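Local coordinates for protein glyceraldehyde-3-phosphate dehydrogenase (Sulfolobus solfataricus, PDB 1B7G) that catalyses the phosphorylating oxidation of D-glyceraldehyde 3-phosphate in glycolysis, using NADP in preference to NAD, at residues A[302-305]-A[306-310]; A[318-321]-A[322-325]; A[168-171]-A[172-175]; A[68-71]-A[72-75]; A[58-61]-A[62-65]. The protein carries 1 engineered substitution. All coordinates share one frame; numbering follows the deposited sequence.

Interaction 1. Residues A[302-305]-A[306-310]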
loop_
_atom_site.group_PDB
_atom_site.type_symbol
_atom_site.label_atom_id
_atom_site.label_comp_id
_atom_site.label_asym_id
_atom_site.label_seq_id
_atom_site.Cartn_x
_atom_site.Cartn_y
_atom_site.Cartn_z
ATOM N N SER A 302 -9.854 7.180 0.792
ATOM C CA SER A 302 -9.708 8.275 -0.166
ATOM C C SER A 302 -10.923 8.781 -0.901
ATOM O O SER A 302 -10.771 9.839 -1.560
ATOM C CB SER A 302 -8.687 7.801 -1.212
ATOM O OG SER A 302 -9.148 6.777 -2.037
ATOM N N ILE A 303 -12.042 8.088 -0.974
ATOM C CA ILE A 303 -13.162 8.547 -1.774
ATOM C C ILE A 303 -13.603 9.973 -1.505
ATOM O O ILE A 303 -13.856 10.692 -2.492
ATOM C CB ILE A 303 -14.378 7.585 -1.698
ATOM C CG1 ILE A 303 -15.499 8.157 -2.587
ATOM C CG2 ILE A 303 -14.795 7.391 -0.229
ATOM C CD1 ILE A 303 -16.593 7.118 -2.924
ATOM N N VAL A 304 -13.544 10.469 -0.274
ATOM C CA VAL A 304 -14.015 11.821 -0.010
ATOM C C VAL A 304 -12.965 12.907 -0.242
ATOM O O VAL A 304 -13.315 14.097 -0.116
ATOM C CB VAL A 304 -14.679 12.031 1.348
ATOM C CG1 VAL A 304 -15.920 11.147 1.492
ATOM C CG2 VAL A 304 -13.765 11.846 2.545
ATOM N N VAL A 305 -11.735 12.566 -0.520
ATOM C CA VAL A 305 -10.698 13.584 -0.756
ATOM C C VAL A 305 -11.045 14.572 -1.838
ATOM O O VAL A 305 -11.139 15.770 -1.501
ATOM C CB VAL A 305 -9.337 12.882 -0.948
ATOM C CG1 VAL A 305 -8.210 13.845 -1.302
ATOM C CG2 VAL A 305 -9.027 12.191 0.396
ATOM N N PRO A 306 -11.336 14.205 -3.079
ATOM C CA PRO A 306 -11.730 15.122 -4.118
ATOM C C PRO A 306 -12.991 15.888 -3.769
ATOM O O PRO A 306 -13.073 17.114 -4.039
ATOM C CB PRO A 306 -11.821 14.312 -5.391
ATOM C CG PRO A 306 -12.047 12.906 -4.901
ATOM C CD PRO A 306 -11.366 12.795 -3.563
ATOM N N GLU A 307 -13.950 15.296 -3.057
ATOM C CA GLU A 307 -15.149 15.939 -2.603
ATOM C C GLU A 307 -14.858 17.113 -1.671
ATOM O O GLU A 307 -15.473 18.176 -1.780
ATOM C CB GLU A 307 -16.100 14.946 -1.854
ATOM C CG GLU A 307 -16.444 13.718 -2.692
ATOM C CD GLU A 307 -17.107 14.034 -4.012
ATOM O OE1 GLU A 307 -17.795 15.074 -4.057
ATOM O OE2 GLU A 307 -16.902 13.333 -5.037
ATOM N N ASN A 308 -13.874 16.963 -0.785
ATOM C CA ASN A 308 -13.526 18.050 0.128
ATOM C C ASN A 308 -12.898 19.223 -0.657
ATOM O O ASN A 308 -13.149 20.395 -0.316
ATOM C CB ASN A 308 -12.587 17.569 1.228
ATOM C CG ASN A 308 -13.267 17.001 2.449
ATOM O OD1 ASN A 308 -13.622 17.730 3.375
ATOM N ND2 ASN A 308 -13.465 15.689 2.466
ATOM N N ILE A 309 -12.135 18.905 -1.707
ATOM C CA ILE A 309 -11.562 19.981 -2.529
ATOM C C ILE A 309 -12.652 20.778 -3.231
ATOM O O ILE A 309 -12.707 22.031 -3.168
ATOM C CB ILE A 309 -10.524 19.446 -3.516
ATOM C CG1 ILE A 309 -9.361 18.753 -2.820
ATOM C CG2 ILE A 309 -9.993 20.629 -4.372
ATOM C CD1 ILE A 309 -8.712 19.542 -1.690
ATOM N N ASP A 310 -13.640 20.111 -3.836
ATOM C CA ASP A 310 -14.750 20.836 -4.469
ATOM C C ASP A 310 -15.577 21.617 -3.488
ATOM O O ASP A 310 -16.072 22.730 -3.800
ATOM C CB ASP A 310 -15.616 19.864 -5.271
ATOM C CG ASP A 310 -14.874 19.259 -6.432
ATOM O OD1 ASP A 310 -14.074 20.006 -7.056
ATOM O OD2 ASP A 310 -15.071 18.064 -6.751
#
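Val304 sets CG1 opposite its carbonyl carbon (chi1 -61°), which leaves CG2 to face the amide of Asn308, and Asn308 (chi1 -88°) runs alongside it in the same direction. ND2 of Asn308 passes 3.9 Å from CG2 of Val304 and reaches back to Val304 O, 3.0 Å away, meeting that oxygen from above the carbonyl plane. The backbone N of Asn308 takes the same Val304 O at 3.0 Å, nearly in line with its C=O bond, so two donors of a single residue grip one oxygen. OD1 of Asn308 accepts from Gln107, which probably helps to fix the amide's rotation. This is the beginning of helix 304-315, which carries the chain from the catalytic domain back to the nucleotide-binding domain: Ile303 packs on Cys139 of the catalytic site, probably the nucleophile, while Val305 and Ile309 press on helix 11-21 of the Rossmann fold. Pro306 suits a first helical turn because it has no N-H to offer; its CD rests 3.4 Å from Ile303 O. Its ring crosses the Val305 side chain at about a right angle, and CD of Pro306 lies 3.3 Å from CB of Val305, a closeness that follows largely from the peptide link between them. Glu307 lays its CB 3.4 Å from Val304 O before bending away, its buried carboxylate paired with Arg146 and Arg245 and accepting from Ala121 N.

Interaction 2. Residues A[318-321]-A[322-325]; sequences LMSA and EDSM
Met319 bends over the beginning of helix 321-331, and its atoms meet the backbone and side chains of Asp323 and Ser324 in turn. Its CB lies 3.9 Å from CB of Asp323; CG, set between the backbone N and the carbonyl carbon (chi1 62°), passes CB of Ser324; SD then settles 3.4 Å from Ser324 N, with CB of Asp323 also beside it. The Met319 side chain also touches Arg313 of helix 304-315 and Asp25. The next residue, Ser320, is the N-cap. Its OG accepts from Asp323 N at 3.0 Å in an almost straight bond (169°), while Ser320 O takes Ser324 N and Ala321 O takes Met325 N to open the regular helical pattern. A capping box would have the carboxylate accept directly from the N-cap amide, but here a water stands between, receiving from Ser320 N at 2.7 Å and donating to Asp323 OD2. OD1 of Asp323 is paired with Arg326 one turn on. Replacing Ser320 by an alanine would probably leave Asp323 N without its capping acceptor and fray the first turn. Ser324 OG faces inward instead, bonded to Asp310 and Arg313 of helix 304-315. The partly exposed helix end is thus closed by polar groups, and the negative carboxylate of Asp323 beside the N-terminal amides probably also eases the helix dipole.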
loop_
_atom_site.group_PDB
_atom_site.type_symbol
_atom_site.label_atom_id
_atom_site.label_comp_id
_atom_site.label_asym_id
_atom_site.label_seq_id
_atom_site.Cartn_x
_atom_site.Cartn_y
_atom_site.Cartn_z
ATOM N N LEU A 318 -15.610 29.973 -5.629
ATOM C CA LEU A 318 -14.425 30.223 -6.448
ATOM C C LEU A 318 -14.630 30.056 -7.926
ATOM O O LEU A 318 -13.948 30.739 -8.704
ATOM C CB LEU A 318 -13.257 29.335 -5.997
ATOM C CG LEU A 318 -12.798 29.492 -4.561
ATOM C CD1 LEU A 318 -11.626 28.565 -4.257
ATOM C CD2 LEU A 318 -12.398 30.941 -4.236
ATOM N N MET A 319 -15.539 29.174 -8.344
ATOM C CA MET A 319 -15.734 28.849 -9.743
ATOM C C MET A 319 -16.901 27.866 -9.923
ATOM O O MET A 319 -17.533 27.483 -8.940
ATOM C CB MET A 319 -14.472 28.209 -10.334
ATOM C CG MET A 319 -14.122 26.876 -9.636
ATOM S SD MET A 319 -12.570 26.240 -10.293
ATOM C CE MET A 319 -11.387 27.292 -9.483
ATOM N N SER A 320 -17.190 27.506 -11.151
ATOM C CA SER A 320 -18.368 26.692 -11.434
ATOM C C SER A 320 -18.125 25.255 -10.938
ATOM O O SER A 320 -16.968 24.931 -10.726
ATOM C CB SER A 320 -18.700 26.708 -12.909
ATOM O OG SER A 320 -17.843 25.894 -13.694
ATOM N N ALA A 321 -19.192 24.451 -10.908
ATOM C CA ALA A 321 -19.124 23.055 -10.519
ATOM C C ALA A 321 -18.179 22.315 -11.454
ATOM O O ALA A 321 -17.271 21.580 -11.076
ATOM C CB ALA A 321 -20.519 22.417 -10.593
ATOM N N GLU A 322 -18.392 22.589 -12.737
ATOM C CA GLU A 322 -17.609 21.984 -13.789
ATOM C C GLU A 322 -16.146 22.403 -13.760
ATOM O O GLU A 322 -15.228 21.558 -13.924
ATOM C CB GLU A 322 -18.251 22.263 -15.136
ATOM C CG GLU A 322 -17.748 21.312 -16.218
ATOM C CD GLU A 322 -18.554 20.009 -16.212
ATOM O OE1 GLU A 322 -19.405 19.782 -15.314
ATOM O OE2 GLU A 322 -18.354 19.224 -17.154
ATOM N N ASP A 323 -15.876 23.696 -13.615
ATOM C CA ASP A 323 -14.486 24.153 -13.507
ATOM C C ASP A 323 -13.771 23.514 -12.311
ATOM O O ASP A 323 -12.599 23.124 -12.420
ATOM C CB ASP A 323 -14.436 25.681 -13.342
ATOM C CG ASP A 323 -14.686 26.380 -14.676
ATOM O OD1 ASP A 323 -14.575 25.745 -15.742
ATOM O OD2 ASP A 323 -15.021 27.568 -14.667
ATOM N N SER A 324 -14.386 23.540 -11.141
ATOM C CA SER A 324 -13.800 22.978 -9.924
ATOM C C SER A 324 -13.520 21.476 -10.097
ATOM O O SER A 324 -12.383 21.006 -10.022
ATOM C CB SER A 324 -14.704 23.134 -8.709
ATOM O OG SER A 324 -14.083 22.698 -7.514
ATOM N N MET A 325 -14.531 20.751 -10.560
ATOM C CA MET A 325 -14.312 19.291 -10.708
ATOM C C MET A 325 -13.222 19.011 -11.715
ATOM O O MET A 325 -12.429 18.074 -11.537
ATOM C CB MET A 325 -15.612 18.590 -10.974
ATOM C CG MET A 325 -16.534 18.476 -9.730
ATOM S SD MET A 325 -17.907 17.367 -10.162
ATOM C CE MET A 325 -18.696 18.268 -11.477
HETATM O O HOH W 1 -16.073 29.121 -13.072
#

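Interaction 3. Residues A[168-171]-A[172-175]; sequences AADQ and KEVK. With SO4 (sulfate ion), chain G.
Glu173 returns its carboxylate to the backbone of Asp170, and the resulting bond is remarkably short: Asp170 N to Glu173 OE2 measures 2.5 Å, a value not to be taken too literally. OE2 receives the N-H on its anti lone pair and also lies 3.5 Å from CB of Ala169. Glu173 N donates to Asp170 O at 3.0 Å, from above the carbonyl plane, and closes a type I beta turn from Asp170 to Glu173. With CG anti to its own carbonyl carbon (chi1 -40°) and the chain extended beyond, Glu173 runs back along the turn. The two acidic side chains cross at a slant, their carboxylate planes 31° apart, and OD2 of Asp170 is 3.9 Å from OE2 of Glu173. This closeness is probably tolerated because each acid has a cation: Arg167 for Asp170, Lys176 for Glu173. Asp170 OD1 also accepts from Gln300, so it probably helps to position Arg167, part of the substrate-phosphate site, and Gln300, both thought to contact NAD. From the head of the turn Lys172 stretches out so that NZ hydrogen-bonds O1 of a sulfate at 2.7 Å, probably a crystallisation ion, that is also held by Thr11 N, consistent with a cofactor phosphate pocket. The turn belongs to the long loop between strands 157-167 and 183-184. Lys172 makes a salt bridge to Glu39 and a hydrogen bond to Thr11, at helices 38-45 and 11-21 of the nucleotide-binding domain, while Gln171 bonds to Gln171 of the second subunit and packs on Val262 of that subunit's helix 258-267.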
loop_
_atom_site.group_PDB
_atom_site.type_symbol
_atom_site.label_atom_id
_atom_site.label_comp_id
_atom_site.label_asym_id
_atom_site.label_seq_id
_atom_site.Cartn_x
_atom_site.Cartn_y
_atom_site.Cartn_z
ATOM N N ALA A 168 -14.004 -3.376 8.657
ATOM C CA ALA A 168 -14.008 -3.140 10.078
ATOM C C ALA A 168 -13.216 -1.905 10.534
ATOM O O ALA A 168 -13.670 -1.109 11.376
ATOM C CB ALA A 168 -13.358 -4.379 10.790
ATOM N N ALA A 169 -11.990 -1.796 10.060
ATOM C CA ALA A 169 -11.087 -0.730 10.496
ATOM C C ALA A 169 -9.980 -0.570 9.452
ATOM O O ALA A 169 -9.781 -1.455 8.630
ATOM C CB ALA A 169 -10.442 -1.156 11.833
ATOM N N ASP A 170 -9.384 0.625 9.356
ATOM C CA ASP A 170 -8.326 0.741 8.340
ATOM C C ASP A 170 -7.129 -0.119 8.768
ATOM O O ASP A 170 -6.958 -0.475 9.932
ATOM C CB ASP A 170 -7.902 2.166 8.126
ATOM C CG ASP A 170 -9.053 2.954 7.472
ATOM O OD1 ASP A 170 -9.650 2.361 6.545
ATOM O OD2 ASP A 170 -9.279 4.078 7.945
ATOM N N GLN A 171 -6.300 -0.398 7.781
ATOM C CA GLN A 171 -5.144 -1.235 7.915
ATOM C C GLN A 171 -4.141 -0.773 8.972
ATOM O O GLN A 171 -3.578 -1.645 9.668
ATOM C CB GLN A 171 -4.425 -1.363 6.566
ATOM C CG GLN A 171 -3.204 -2.290 6.716
ATOM C CD GLN A 171 -2.652 -2.649 5.348
ATOM O OE1 GLN A 171 -3.181 -3.533 4.670
ATOM N NE2 GLN A 171 -1.624 -1.895 4.955
ATOM N N LYS A 172 -4.009 0.521 9.195
ATOM C CA LYS A 172 -3.073 0.983 10.240
ATOM C C LYS A 172 -3.620 0.742 11.632
ATOM O O LYS A 172 -2.865 0.766 12.609
ATOM C CB LYS A 172 -2.716 2.464 10.041
ATOM C CG LYS A 172 -3.723 3.430 10.679
ATOM C CD LYS A 172 -3.701 4.782 9.987
ATOM C CE LYS A 172 -4.431 5.832 10.788
ATOM N NZ LYS A 172 -4.548 7.126 10.063
ATOM N N GLU A 173 -4.933 0.617 11.794
ATOM C CA GLU A 173 -5.500 0.436 13.145
ATOM C C GLU A 173 -5.212 -0.979 13.590
ATOM O O GLU A 173 -5.247 -1.950 12.800
ATOM C CB GLU A 173 -6.980 0.847 13.149
ATOM C CG GLU A 173 -7.287 2.093 12.335
ATOM C CD GLU A 173 -8.726 2.545 12.253
ATOM O OE1 GLU A 173 -9.165 3.342 13.130
ATOM O OE2 GLU A 173 -9.511 2.192 11.324
ATOM N N VAL A 174 -4.572 -1.168 14.746
ATOM C CA VAL A 174 -4.273 -2.525 15.208
ATOM C C VAL A 174 -5.063 -2.795 16.488
ATOM O O VAL A 174 -4.944 -3.868 17.059
ATOM C CB VAL A 174 -2.759 -2.749 15.441
ATOM C CG1 VAL A 174 -1.985 -2.527 14.144
ATOM C CG2 VAL A 174 -2.269 -1.837 16.548
ATOM N N LYS A 175 -5.847 -1.822 16.969
ATOM C CA LYS A 175 -6.615 -2.112 18.193
ATOM C C LYS A 175 -8.099 -2.333 17.933
ATOM O O LYS A 175 -8.878 -2.410 18.887
ATOM C CB LYS A 175 -6.400 -1.012 19.227
ATOM C CG LYS A 175 -4.924 -0.982 19.688
ATOM C CD LYS A 175 -4.708 0.123 20.722
ATOM C CE LYS A 175 -3.277 0.098 21.260
ATOM N NZ LYS A 175 -2.397 0.997 20.455
HETATM S S SO4 G . -7.570 8.127 12.108
HETATM O O1 SO4 G . -6.075 8.018 12.064
HETATM O O2 SO4 G . -8.079 8.521 10.753
HETATM O O3 SO4 G . -7.955 9.171 13.118
HETATM O O4 SO4 G . -8.171 6.810 12.510
#

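Interaction 4. Residues A[68-71]-A[72-75]; sequences AGTV and EDLI. Unlike the reference sequence in segment 72-75: Glu72 (reference Asp), Asp73 (reference Tyr).
Thr70 and Asp73 exchange a reciprocal pair of hydrogen bonds, the capping box that begins helix 71-77. Asp73 N donates to Thr70 OG1 at 2.9 Å, and Thr70 N donates to Asp73 OD2 at 3.0 Å, arriving from above the carboxylate plane. Asp73, like Glu72, differs from the reference sequence, so the box belongs to the deposited residues. Thr70 can serve as N-cap because chi1 of 63° swings OG1 over the first turn, where its side chain crosses that of Asp73. Among the backbone bonds, Leu74 N reaches Thr70 O, and Ile75 N reaches Val71 O at 2.8 Å. A water donates to Ala68 O and, weakly, to Asp73 OD2. Apolar contact is made by Val71 and Ile75, which cross at a slant with CG1 of Val71 3.6 Å from CD1 of Ile75; both lean on helix 89-99, Val71 on Tyr93 and Ile75 on Ile96. Steric fit appears at Gly69: its CA lies 3.5 Å from Asp73 OD2, and a side chain there would collide with that oxygen. The chemistry divides by side, with a partly exposed polar cap answering the helix-end amides and a buried apolar face joining the helix to the Rossmann domain.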
loop_
_atom_site.group_PDB
_atom_site.type_symbol
_atom_site.label_atom_id
_atom_site.label_comp_id
_atom_site.label_asym_id
_atom_site.label_seq_id
_atom_site.Cartn_x
_atom_site.Cartn_y
_atom_site.Cartn_z
ATOM N N ALA A 68 3.425 25.201 15.594
ATOM C CA ALA A 68 3.260 26.528 15.033
ATOM C C ALA A 68 2.300 27.417 15.776
ATOM O O ALA A 68 2.378 28.645 15.638
ATOM C CB ALA A 68 2.888 26.397 13.561
ATOM N N GLY A 69 1.397 26.868 16.586
ATOM C CA GLY A 69 0.426 27.689 17.305
ATOM C C GLY A 69 -0.740 26.814 17.774
ATOM O O GLY A 69 -0.669 25.604 17.606
ATOM N N THR A 70 -1.769 27.424 18.310
ATOM C CA THR A 70 -2.941 26.685 18.770
ATOM C C THR A 70 -3.824 26.327 17.571
ATOM O O THR A 70 -3.624 26.861 16.473
ATOM C CB THR A 70 -3.798 27.572 19.708
ATOM O OG1 THR A 70 -4.252 28.693 18.927
ATOM C CG2 THR A 70 -2.988 28.041 20.897
ATOM N N VAL A 71 -4.908 25.585 17.836
ATOM C CA VAL A 71 -5.844 25.324 16.729
ATOM C C VAL A 71 -6.520 26.613 16.321
ATOM O O VAL A 71 -6.671 26.928 15.130
ATOM C CB VAL A 71 -6.873 24.240 17.117
ATOM C CG1 VAL A 71 -7.788 23.941 15.933
ATOM C CG2 VAL A 71 -6.156 22.981 17.559
ATOM N N GLU A 72 -6.859 27.455 17.298
ATOM C CA GLU A 72 -7.432 28.759 17.050
ATOM C C GLU A 72 -6.542 29.616 16.157
ATOM O O GLU A 72 -7.031 30.328 15.274
ATOM C CB GLU A 72 -7.709 29.517 18.345
ATOM C CG GLU A 72 -8.945 29.042 19.093
ATOM C CD GLU A 72 -8.704 27.758 19.861
ATOM O OE1 GLU A 72 -7.556 27.270 19.881
ATOM O OE2 GLU A 72 -9.686 27.247 20.453
ATOM N N ASP A 73 -5.238 29.586 16.402
ATOM C CA ASP A 73 -4.306 30.327 15.563
ATOM C C ASP A 73 -4.465 29.896 14.106
ATOM O O ASP A 73 -4.663 30.762 13.235
ATOM C CB ASP A 73 -2.857 30.088 15.989
ATOM C CG ASP A 73 -2.545 30.845 17.287
ATOM O OD1 ASP A 73 -3.213 31.855 17.543
ATOM O OD2 ASP A 73 -1.678 30.368 18.022
ATOM N N LEU A 74 -4.403 28.575 13.910
ATOM C CA LEU A 74 -4.497 27.966 12.583
ATOM C C LEU A 74 -5.794 28.402 11.931
ATOM O O LEU A 74 -5.824 28.842 10.791
ATOM C CB LEU A 74 -4.419 26.426 12.654
ATOM C CG LEU A 74 -4.785 25.657 11.381
ATOM C CD1 LEU A 74 -3.833 25.973 10.232
ATOM C CD2 LEU A 74 -4.795 24.138 11.594
ATOM N N ILE A 75 -6.864 28.376 12.742
ATOM C CA ILE A 75 -8.175 28.792 12.292
ATOM C C ILE A 75 -8.185 30.243 11.857
ATOM O O ILE A 75 -8.622 30.570 10.746
ATOM C CB ILE A 75 -9.256 28.510 13.378
ATOM C CG1 ILE A 75 -9.357 26.999 13.591
ATOM C CG2 ILE A 75 -10.588 29.053 12.864
ATOM C CD1 ILE A 75 -9.965 26.559 14.901
HETATM O O HOH W 2 1.175 31.067 16.255
#

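Interaction 5. Residues A[58-61]-A[62-65]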
loop_
_atom_site.group_PDB
_atom_site.type_symbol
_atom_site.label_atom_id
_atom_site.label_comp_id
_atom_site.label_asym_id
_atom_site.label_seq_id
_atom_site.Cartn_x
_atom_site.Cartn_y
_atom_site.Cartn_z
ATOM N N LYS A 58 2.313 21.239 25.446
ATOM C CA LYS A 58 3.514 20.754 26.133
ATOM C C LYS A 58 3.770 19.274 25.938
ATOM O O LYS A 58 4.906 18.893 25.595
ATOM C CB LYS A 58 3.545 21.158 27.599
ATOM C CG LYS A 58 2.208 21.282 28.292
ATOM C CD LYS A 58 2.291 22.101 29.576
ATOM C CE LYS A 58 0.961 22.076 30.317
ATOM N NZ LYS A 58 0.694 23.337 31.056
ATOM N N LYS A 59 2.762 18.409 26.039
ATOM C CA LYS A 59 3.010 16.972 25.824
ATOM C C LYS A 59 3.456 16.734 24.392
ATOM O O LYS A 59 4.400 15.997 24.121
ATOM C CB LYS A 59 1.799 16.122 26.172
ATOM C CG LYS A 59 2.021 14.618 26.084
ATOM C CD LYS A 59 2.859 14.116 27.248
ATOM C CE LYS A 59 2.789 12.606 27.378
ATOM N NZ LYS A 59 3.003 12.150 28.784
ATOM N N PHE A 60 2.811 17.436 23.449
ATOM C CA PHE A 60 3.216 17.325 22.050
ATOM C C PHE A 60 4.677 17.721 21.885
ATOM O O PHE A 60 5.469 17.045 21.225
ATOM C CB PHE A 60 2.317 18.184 21.162
ATOM C CG PHE A 60 2.444 17.863 19.699
ATOM C CD1 PHE A 60 3.465 18.401 18.945
ATOM C CD2 PHE A 60 1.526 17.019 19.076
ATOM C CE1 PHE A 60 3.585 18.116 17.598
ATOM C CE2 PHE A 60 1.643 16.739 17.734
ATOM C CZ PHE A 60 2.670 17.278 16.981
ATOM N N GLU A 61 5.060 18.815 22.551
ATOM C CA GLU A 61 6.416 19.335 22.441
ATOM C C GLU A 61 7.473 18.471 23.087
ATOM O O GLU A 61 8.639 18.496 22.651
ATOM C CB GLU A 61 6.459 20.787 22.924
ATOM C CG GLU A 61 5.729 21.730 21.969
ATOM C CD GLU A 61 5.976 23.194 22.285
ATOM O OE1 GLU A 61 6.176 23.504 23.477
ATOM O OE2 GLU A 61 5.957 24.019 21.340
ATOM N N GLU A 62 7.092 17.521 23.949
ATOM C CA GLU A 62 8.054 16.564 24.482
ATOM C C GLU A 62 8.688 15.754 23.348
ATOM O O GLU A 62 9.748 15.159 23.532
ATOM C CB GLU A 62 7.415 15.613 25.493
ATOM C CG GLU A 62 7.010 16.205 26.821
ATOM C CD GLU A 62 6.270 15.270 27.754
ATOM O OE1 GLU A 62 6.320 14.031 27.576
ATOM O OE2 GLU A 62 5.606 15.764 28.703
ATOM N N SER A 63 8.026 15.636 22.197
ATOM C CA SER A 63 8.510 14.861 21.075
ATOM C C SER A 63 9.626 15.532 20.292
ATOM O O SER A 63 10.289 14.924 19.446
ATOM C CB SER A 63 7.329 14.590 20.107
ATOM O OG SER A 63 6.822 15.817 19.595
ATOM N N GLY A 64 9.755 16.852 20.434
ATOM C CA GLY A 64 10.760 17.577 19.670
ATOM C C GLY A 64 10.174 18.072 18.357
ATOM O O GLY A 64 10.888 18.705 17.571
ATOM N N ILE A 65 8.892 17.784 18.105
ATOM C CA ILE A 65 8.299 18.313 16.859
ATOM C C ILE A 65 7.787 19.700 17.195
ATOM O O ILE A 65 7.051 19.870 18.167
ATOM C CB ILE A 65 7.157 17.404 16.368
ATOM C CG1 ILE A 65 7.692 15.985 16.111
ATOM C CG2 ILE A 65 6.518 17.953 15.098
ATOM C CD1 ILE A 65 6.589 14.967 15.848
#
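A type I beta turn from Glu61 to Gly64, overlapped by an ST turn at Ser63, ends helix 57-61 in the nucleotide-binding domain. Gly64 N bonds to Glu61 O at 3.0 Å to close the turn, and Gly64 is the first residue to leave helical geometry, its phi being positive (91°). Ser63 works in both directions. Its backbone N donates to Phe60 O at 3.1 Å, from above the carbonyl plane, and its OG also donates to Phe60 O, though the modelled separation is too short to be trusted in detail. With chi1 at 62°, OG is placed to accept from Ile65 N at 3.2 Å, the bond that defines the ST turn. With an alanine at Ser63, Ile65 N would probably lose its acceptor and Phe60 O one of its donors, and the chain leaving the turn would be freer to shift. Glu62, at the exposed edge, crosses Lys59 at a slant: both its carboxylate oxygens lie 3.5 Å from CD of Lys59, and the salt bridge from NZ of Lys59 to OE1 of Glu62 is a long one. Inward, Phe60 and Ile65 both reach Ile50, and Phe60 also packs on Ala40. Beyond the chain, Ser63 O accepts from Lys252 of the second subunit, and Ile65 packs on that subunit's Tyr253. Where Phe60 and Ile65 meet, CE1 of the ring lies 3.8 Å from CB of Ile65.

Overall arrangement
These five local contacts illustrate how helix ends and turns adapt to their surroundings. Interaction 1 is wholly buried near the centre of the chain and the active site, whereas interaction 2 lies at the surface; yet they hold consecutive helices, 304-315 and 321-331, and touch through Asp310 and Ser324. The other three are partly buried. Interactions 2 and 4 use the same hydroxyl N-cap, the former closing through water and the latter through a direct box. Interaction 5, about 16 Å from interaction 4 between centres, ends the preceding helix of the nucleotide-binding domain. Interaction 3 is a charged turn in a loop; like interaction 5 it reaches the second subunit, but with a sulfate at hand.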